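Local atomic coordinates of stringent starvation protein A homolog (Haemophilus influenzae, PDB entry 3LYK), a protein that probably forms an equimolar complex with the RNA polymerase holoenzyme, but not with the core enzyme, and belongs to the glutathione S-transferase superfamily. Residues L84-P89 against F145-F150; P143-M146 against L152-C155. All coordinates share one frame; numbering follows the deposited sequence.

Interaction 1: L84-P89 against F145-F150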
ATOM      1  N   LEU B  84      -1.478  -9.789  14.390  1.00 20.23           N
ATOM      2  CA  LEU B  84      -2.355  -9.937  13.230  1.00 19.53           C
ATOM      3  C   LEU B  84      -1.557 -10.181  11.932  1.00 19.99           C
ATOM      4  O   LEU B  84      -2.119 -10.258  10.830  1.00 18.97           O
ATOM      5  CB  LEU B  84      -3.262  -8.698  13.120  1.00 18.54           C
ATOM      6  CG  LEU B  84      -4.156  -8.436  14.350  1.00 18.93           C
ATOM      7  CD1 LEU B  84      -5.037  -7.199  14.134  1.00 19.19           C
ATOM      8  CD2 LEU B  84      -5.067  -9.663  14.580  1.00 17.99           C
HETATM    9  N   MSE B  85      -0.238 -10.283  12.061  1.00 20.70           N
HETATM   10  CA  MSE B  85       0.642 -10.719  10.924  1.00 22.67           C
HETATM   11  C   MSE B  85       1.602 -11.740  11.444  1.00 22.75           C
HETATM   12  O   MSE B  85       1.869 -11.790  12.639  1.00 21.87           O
HETATM   13  CB  MSE B  85       1.460  -9.531  10.470  1.00 22.16           C
HETATM   14  CG  MSE B  85       0.566  -8.465  10.011  1.00 27.78           C
HETATM   15 SE   MSE B  85       0.459  -8.581   8.087  1.00 47.56          SE
HETATM   16  CE  MSE B  85       1.727  -7.146   8.242  1.00 19.54           C
ATOM     17  N   GLN B  86       2.166 -12.540  10.568  1.00 23.99           N
ATOM     18  CA  GLN B  86       3.168 -13.470  11.070  1.00 25.45           C
ATOM     19  C   GLN B  86       4.461 -12.762  11.234  1.00 23.72           C
ATOM     20  O   GLN B  86       4.587 -11.573  10.978  1.00 22.95           O
ATOM     21  CB  GLN B  86       3.344 -14.611  10.109  1.00 26.97           C
ATOM     22  CG  GLN B  86       2.034 -14.999   9.547  1.00 32.50           C
ATOM     23  CD  GLN B  86       2.002 -16.428   9.168  1.00 39.60           C
ATOM     24  OE1 GLN B  86       2.805 -17.232   9.639  1.00 42.08           O
ATOM     25  NE2 GLN B  86       1.074 -16.770   8.310  1.00 43.53           N
ATOM     26  N   VAL B  87       5.424 -13.532  11.662  1.00 25.02           N
ATOM     27  CA  VAL B  87       6.711 -13.051  12.117  1.00 26.42           C
ATOM     28  C   VAL B  87       7.698 -13.025  10.926  1.00 25.32           C
ATOM     29  O   VAL B  87       8.536 -12.125  10.801  1.00 25.91           O
ATOM     30  CB  VAL B  87       7.170 -14.046  13.249  1.00 27.87           C
ATOM     31  CG1 VAL B  87       8.549 -13.731  13.791  1.00 28.47           C
ATOM     32  CG2 VAL B  87       6.106 -14.012  14.422  1.00 30.32           C
ATOM     33  N   TYR B  88       7.561 -14.003  10.045  1.00 24.34           N
ATOM     34  CA  TYR B  88       8.590 -14.311   9.057  1.00 23.68           C
ATOM     35  C   TYR B  88       8.372 -13.602   7.709  1.00 21.97           C
ATOM     36  O   TYR B  88       7.251 -13.429   7.276  1.00 20.96           O
ATOM     37  CB  TYR B  88       8.729 -15.847   8.926  1.00 24.23           C
ATOM     38  CG  TYR B  88       9.290 -16.427  10.200  1.00 26.03           C
ATOM     39  CD1 TYR B  88      10.648 -16.319  10.488  1.00 27.91           C
ATOM     40  CD2 TYR B  88       8.453 -17.017  11.164  1.00 30.96           C
ATOM     41  CE1 TYR B  88      11.186 -16.787  11.693  1.00 32.01           C
ATOM     42  CE2 TYR B  88       8.980 -17.522  12.386  1.00 33.67           C
ATOM     43  CZ  TYR B  88      10.350 -17.401  12.641  1.00 35.38           C
ATOM     44  OH  TYR B  88      10.887 -17.900  13.815  1.00 37.38           O
ATOM     45  N   PRO B  89       9.459 -13.176   7.046  1.00 21.29           N
ATOM     46  CA  PRO B  89       9.216 -12.269   5.906  1.00 20.21           C
ATOM     47  C   PRO B  89       8.458 -12.856   4.729  1.00 18.82           C
ATOM     48  O   PRO B  89       7.754 -12.106   4.085  1.00 18.14           O
ATOM     49  CB  PRO B  89      10.622 -11.840   5.449  1.00 19.80           C
ATOM     50  CG  PRO B  89      11.594 -12.696   6.244  1.00 21.51           C
ATOM     51  CD  PRO B  89      10.886 -13.280   7.416  1.00 20.73           C
ATOM     52  N   PHE B 145      -8.415 -17.072   6.445  1.00 29.64           N
ATOM     53  CA  PHE B 145      -8.251 -16.968   5.011  1.00 30.03           C
ATOM     54  C   PHE B 145      -6.771 -17.147   4.616  1.00 30.85           C
ATOM     55  O   PHE B 145      -5.984 -16.206   4.718  1.00 30.22           O
ATOM     56  CB  PHE B 145      -8.825 -15.657   4.502  1.00 28.57           C
ATOM     57  CG  PHE B 145      -9.066 -15.648   3.055  1.00 29.94           C
ATOM     58  CD1 PHE B 145     -10.312 -15.973   2.545  1.00 30.03           C
ATOM     59  CD2 PHE B 145      -8.043 -15.314   2.163  1.00 31.23           C
ATOM     60  CE1 PHE B 145     -10.553 -15.954   1.162  1.00 29.14           C
ATOM     61  CE2 PHE B 145      -8.277 -15.277   0.781  1.00 32.46           C
ATOM     62  CZ  PHE B 145      -9.529 -15.625   0.284  1.00 31.69           C
HETATM   63  N   MSE B 146      -6.425 -18.363   4.185  1.00 32.03           N
HETATM   64  CA  MSE B 146      -5.050 -18.745   3.802  1.00 33.72           C
HETATM   65  C   MSE B 146      -4.149 -18.633   5.017  1.00 33.93           C
HETATM   66  O   MSE B 146      -2.976 -18.374   4.870  1.00 34.07           O
HETATM   67  CB  MSE B 146      -4.479 -17.832   2.698  1.00 34.09           C
HETATM   68  CG  MSE B 146      -5.106 -17.974   1.327  1.00 39.48           C
HETATM   69 SE   MSE B 146      -4.813 -19.821   0.693  1.00 54.43          SE
HETATM   70  CE  MSE B 146      -2.983 -19.661  -0.054  1.00 49.37           C
ATOM     71  N   ASN B 147      -4.706 -18.772   6.219  1.00 33.70           N
ATOM     72  CA  ASN B 147      -3.906 -18.719   7.430  1.00 34.03           C
ATOM     73  C   ASN B 147      -4.511 -19.589   8.505  1.00 33.85           C
ATOM     74  O   ASN B 147      -5.729 -19.836   8.507  1.00 33.05           O
ATOM     75  CB  ASN B 147      -3.709 -17.269   7.943  1.00 34.02           C
ATOM     76  CG  ASN B 147      -2.574 -16.522   7.193  1.00 37.04           C
ATOM     77  OD1 ASN B 147      -1.411 -16.897   7.309  1.00 40.63           O
ATOM     78  ND2 ASN B 147      -2.921 -15.509   6.395  1.00 35.04           N
ATOM     79  N   GLU B 148      -3.651 -20.038   9.414  1.00 33.83           N
ATOM     80  CA  GLU B 148      -4.037 -20.837  10.569  1.00 34.25           C
ATOM     81  C   GLU B 148      -4.692 -19.987  11.641  1.00 33.52           C
ATOM     82  O   GLU B 148      -5.546 -20.491  12.372  1.00 33.19           O
ATOM     83  CB  GLU B 148      -2.800 -21.500  11.194  1.00 35.43           C
ATOM     84  CG  GLU B 148      -2.096 -22.502  10.288  1.00 40.20           C
ATOM     85  CD  GLU B 148      -2.920 -23.783  10.066  1.00 46.93           C
ATOM     86  OE1 GLU B 148      -3.876 -24.041  10.846  1.00 48.52           O
ATOM     87  OE2 GLU B 148      -2.605 -24.530   9.105  1.00 48.86           O
ATOM     88  N   GLU B 149      -4.264 -18.717  11.762  1.00 31.34           N
ATOM     89  CA  GLU B 149      -4.775 -17.808  12.799  1.00 29.87           C
ATOM     90  C   GLU B 149      -5.402 -16.575  12.164  1.00 27.90           C
ATOM     91  O   GLU B 149      -5.054 -16.204  11.054  1.00 26.19           O
ATOM     92  CB  GLU B 149      -3.651 -17.327  13.727  1.00 31.19           C
ATOM     93  CG  GLU B 149      -2.905 -18.429  14.516  1.00 36.32           C
ATOM     94  CD  GLU B 149      -3.776 -19.012  15.616  1.00 43.62           C
ATOM     95  OE1 GLU B 149      -4.302 -18.238  16.460  1.00 48.36           O
ATOM     96  OE2 GLU B 149      -3.968 -20.244  15.626  1.00 48.11           O
ATOM     97  N   PHE B 150      -6.288 -15.915  12.906  1.00 25.23           N
ATOM     98  CA  PHE B 150      -6.975 -14.736  12.421  1.00 23.74           C
ATOM     99  C   PHE B 150      -5.948 -13.618  12.234  1.00 23.12           C
ATOM    100  O   PHE B 150      -5.100 -13.428  13.102  1.00 22.52           O
ATOM    101  CB  PHE B 150      -8.003 -14.287  13.467  1.00 22.66           C
ATOM    102  CG  PHE B 150      -8.785 -13.061  13.068  1.00 22.48           C
ATOM    103  CD1 PHE B 150      -9.901 -13.170  12.261  1.00 18.93           C
ATOM    104  CD2 PHE B 150      -8.414 -11.807  13.539  1.00 21.83           C
ATOM    105  CE1 PHE B 150     -10.660 -12.054  11.922  1.00 20.53           C
ATOM    106  CE2 PHE B 150      -9.164 -10.674  13.197  1.00 22.92           C
ATOM    107  CZ  PHE B 150     -10.286 -10.801  12.388  1.00 21.28           C
TER
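Leu84 and Phe150 meet because their first torsions send the two side chains off in the same direction. Leu84 sets CG opposite its carbonyl carbon (chi1 -59°), whereas Phe150 sets CG opposite its backbone N (chi1 -180°). The two side chains then run side by side. Leu84 CD2 does the touching: it lies 4.1 Å from Phe150 CD2, at the edge of the ring and near its plane. The same methyl is 4.0 Å from Phe150 O, so one branch of the leucine meets both ring and backbone. The CD2-CD2 contact is apolar packing between two buried side chains.

The second meeting point is polar and closer to the surface. The chain of Gln86 is extended beyond CG and carries its amide across to Asn147. Gln86 NE2 comes within 2.7 Å of Asn147 OD1. The two amide planes are turned 67° against each other, so the groups are far from coplanar. The other end of the Asn147 amide is held by helix 89-115, where ND2 is hydrogen-bonded to Asp95 OD1. That bond probably helps to fix the rotation of the amide, with OD1 on the side of Gln86.

Residues 84-88 form the later part of the connection from helix 68-78, and Pro89 begins helix 89-115, with Tyr88 at its N-cap position. Residues 145-150 form a loop that leads into helix 152-165. Helix 16-27 packs against the apolar end, through Val24 and Glu27 on Leu84 and Glu27 on Phe150. Asp76 of helix 68-78 accepts a hydrogen bond from Leu84 N.

Interaction 2: P143-M146 against L152-C155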
ATOM      1  N   PRO B 143      -8.508 -22.732   8.751  1.00 37.71           N
ATOM      2  CA  PRO B 143      -9.757 -22.087   9.191  1.00 35.64           C
ATOM      3  C   PRO B 143      -9.873 -20.580   8.898  1.00 33.99           C
ATOM      4  O   PRO B 143     -10.985 -20.099   8.762  1.00 33.24           O
ATOM      5  CB  PRO B 143      -9.796 -22.351  10.700  1.00 34.96           C
ATOM      6  CG  PRO B 143      -8.366 -22.599  11.104  1.00 36.38           C
ATOM      7  CD  PRO B 143      -7.676 -23.185   9.887  1.00 37.19           C
ATOM      8  N   TYR B 144      -8.760 -19.845   8.809  1.00 31.60           N
ATOM      9  CA  TYR B 144      -8.828 -18.426   8.422  1.00 30.02           C
ATOM     10  C   TYR B 144      -8.335 -18.267   7.014  1.00 29.95           C
ATOM     11  O   TYR B 144      -7.953 -19.251   6.408  1.00 30.93           O
ATOM     12  CB  TYR B 144      -8.117 -17.531   9.431  1.00 28.96           C
ATOM     13  CG  TYR B 144      -8.821 -17.594  10.751  1.00 28.35           C
ATOM     14  CD1 TYR B 144      -9.917 -16.753  11.020  1.00 26.18           C
ATOM     15  CD2 TYR B 144      -8.440 -18.522  11.715  1.00 26.97           C
ATOM     16  CE1 TYR B 144     -10.583 -16.836  12.227  1.00 28.63           C
ATOM     17  CE2 TYR B 144      -9.094 -18.607  12.928  1.00 26.79           C
ATOM     18  CZ  TYR B 144     -10.170 -17.777  13.169  1.00 29.56           C
ATOM     19  OH  TYR B 144     -10.812 -17.846  14.373  1.00 31.63           O
ATOM     20  N   PHE B 145      -8.415 -17.072   6.445  1.00 29.64           N
ATOM     21  CA  PHE B 145      -8.251 -16.968   5.011  1.00 30.03           C
ATOM     22  C   PHE B 145      -6.771 -17.147   4.616  1.00 30.85           C
ATOM     23  O   PHE B 145      -5.984 -16.206   4.718  1.00 30.22           O
ATOM     24  CB  PHE B 145      -8.825 -15.657   4.502  1.00 28.57           C
ATOM     25  CG  PHE B 145      -9.066 -15.648   3.055  1.00 29.94           C
ATOM     26  CD1 PHE B 145     -10.312 -15.973   2.545  1.00 30.03           C
ATOM     27  CD2 PHE B 145      -8.043 -15.314   2.163  1.00 31.23           C
ATOM     28  CE1 PHE B 145     -10.553 -15.954   1.162  1.00 29.14           C
ATOM     29  CE2 PHE B 145      -8.277 -15.277   0.781  1.00 32.46           C
ATOM     30  CZ  PHE B 145      -9.529 -15.625   0.284  1.00 31.69           C
HETATM   31  N   MSE B 146      -6.425 -18.363   4.185  1.00 32.03           N
HETATM   32  CA  MSE B 146      -5.050 -18.745   3.802  1.00 33.72           C
HETATM   33  C   MSE B 146      -4.149 -18.633   5.017  1.00 33.93           C
HETATM   34  O   MSE B 146      -2.976 -18.374   4.870  1.00 34.07           O
HETATM   35  CB  MSE B 146      -4.479 -17.832   2.698  1.00 34.09           C
HETATM   36  CG  MSE B 146      -5.106 -17.974   1.327  1.00 39.48           C
HETATM   37 SE   MSE B 146      -4.813 -19.821   0.693  1.00 54.43          SE
HETATM   38  CE  MSE B 146      -2.983 -19.661  -0.054  1.00 49.37           C
ATOM     39  N   LEU B 152      -4.699  -9.815   9.577  1.00 18.75           N
ATOM     40  CA  LEU B 152      -5.075  -8.689   8.717  1.00 18.47           C
ATOM     41  C   LEU B 152      -5.778  -9.088   7.428  1.00 19.22           C
ATOM     42  O   LEU B 152      -6.618  -8.335   6.955  1.00 19.54           O
ATOM     43  CB  LEU B 152      -3.878  -7.763   8.425  1.00 18.24           C
ATOM     44  CG  LEU B 152      -3.217  -7.045   9.612  1.00 18.74           C
ATOM     45  CD1 LEU B 152      -2.083  -6.058   9.118  1.00 17.99           C
ATOM     46  CD2 LEU B 152      -4.246  -6.290  10.482  1.00 17.05           C
ATOM     47  N   VAL B 153      -5.431 -10.230   6.833  1.00 18.67           N
ATOM     48  CA  VAL B 153      -6.148 -10.671   5.606  1.00 19.95           C
ATOM     49  C   VAL B 153      -7.669 -10.861   5.901  1.00 20.04           C
ATOM     50  O   VAL B 153      -8.541 -10.452   5.117  1.00 20.20           O
ATOM     51  CB  VAL B 153      -5.544 -11.986   5.044  1.00 20.10           C
ATOM     52  CG1 VAL B 153      -6.286 -12.441   3.784  1.00 21.30           C
ATOM     53  CG2 VAL B 153      -3.999 -11.803   4.741  1.00 20.84           C
ATOM     54  N   ASP B 154      -7.972 -11.439   7.051  1.00 20.25           N
ATOM     55  CA  ASP B 154      -9.375 -11.604   7.488  1.00 21.06           C
ATOM     56  C   ASP B 154     -10.046 -10.246   7.728  1.00 21.76           C
ATOM     57  O   ASP B 154     -11.246 -10.107   7.492  1.00 21.86           O
ATOM     58  CB  ASP B 154      -9.418 -12.480   8.738  1.00 20.36           C
ATOM     59  CG  ASP B 154      -8.749 -13.811   8.506  1.00 22.42           C
ATOM     60  OD1 ASP B 154      -9.297 -14.627   7.726  1.00 22.11           O
ATOM     61  OD2 ASP B 154      -7.625 -14.019   9.044  1.00 27.14           O
ATOM     62  N   CYS B 155      -9.262  -9.238   8.137  1.00 21.33           N
ATOM     63  CA  CYS B 155      -9.769  -7.883   8.249  1.00 21.56           C
ATOM     64  C   CYS B 155     -10.115  -7.293   6.885  1.00 21.19           C
ATOM     65  O   CYS B 155     -10.839  -6.302   6.824  1.00 20.81           O
ATOM     66  CB  CYS B 155      -8.798  -6.977   9.008  1.00 20.84           C
ATOM     67  SG  CYS B 155      -8.521  -7.590  10.701  1.00 24.62           S
TER
HETATM   68  O   HOH W   1      -5.695 -14.836   7.320  1.00 27.31           O
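The backbone of 143-146 passes as an irregular loop beside the first turn of helix 152-165, and CA of Phe145 lies 6.0 Å from CA of Asp154. Phe145 N donates a nearly straight hydrogen bond to Asp154 OD1, 2.9 Å long with an N-H...O angle of 165°. It uses the syn lone pair of that oxygen. Asp154 OD1 also bonds Tyr182 OH of helix 176-187. Asp154 OD2 accepts hydrogen bonds from Gly151 N and from a water 2.7 Å from it. That water also donates to Phe145 O, at 3.0 Å, bridging carboxylate and loop. The buried carboxylate is thus gripped through both oxygens.

Tyr144 crosses Asp154 at about a right angle and places OD1 at its ring edge, with the ring and carboxylate planes 75° apart. Phe145 and Val153 also cross at about a right angle, and Phe145 CD2 packs 3.7 Å from Val153 CG1.

The OD1 bond to Phe145 N ties the helix to the earlier loop. The OD2 bond to Gly151 N is consistent with the aspartate half of the N-capping box found at the start of this helix in glutathione S-transferases; Gly151 cannot supply the reciprocal side-chain bond.

How the interactions relate
Interactions 1 and 2 lie about 8 Å apart, centre to centre, on the same side of the chain's centre. They share Phe145 and Met146. Along the chain, 84-89 comes first, between helix 68-78 and the start of helix 89-115. Next come 143-146 and the overlapping 145-150, then 152-155 at the beginning of helix 152-165. A probable backbone hydrogen bond joins them directly, with Leu84 O 2.9 Å from Leu152 N. Tyr144 also packs on the backbone at Glu149 and Phe150. Interaction 2 therefore joins the loop to the helix it leads into, while interaction 1 joins that loop to the connection between the N-terminal and C-terminal domains.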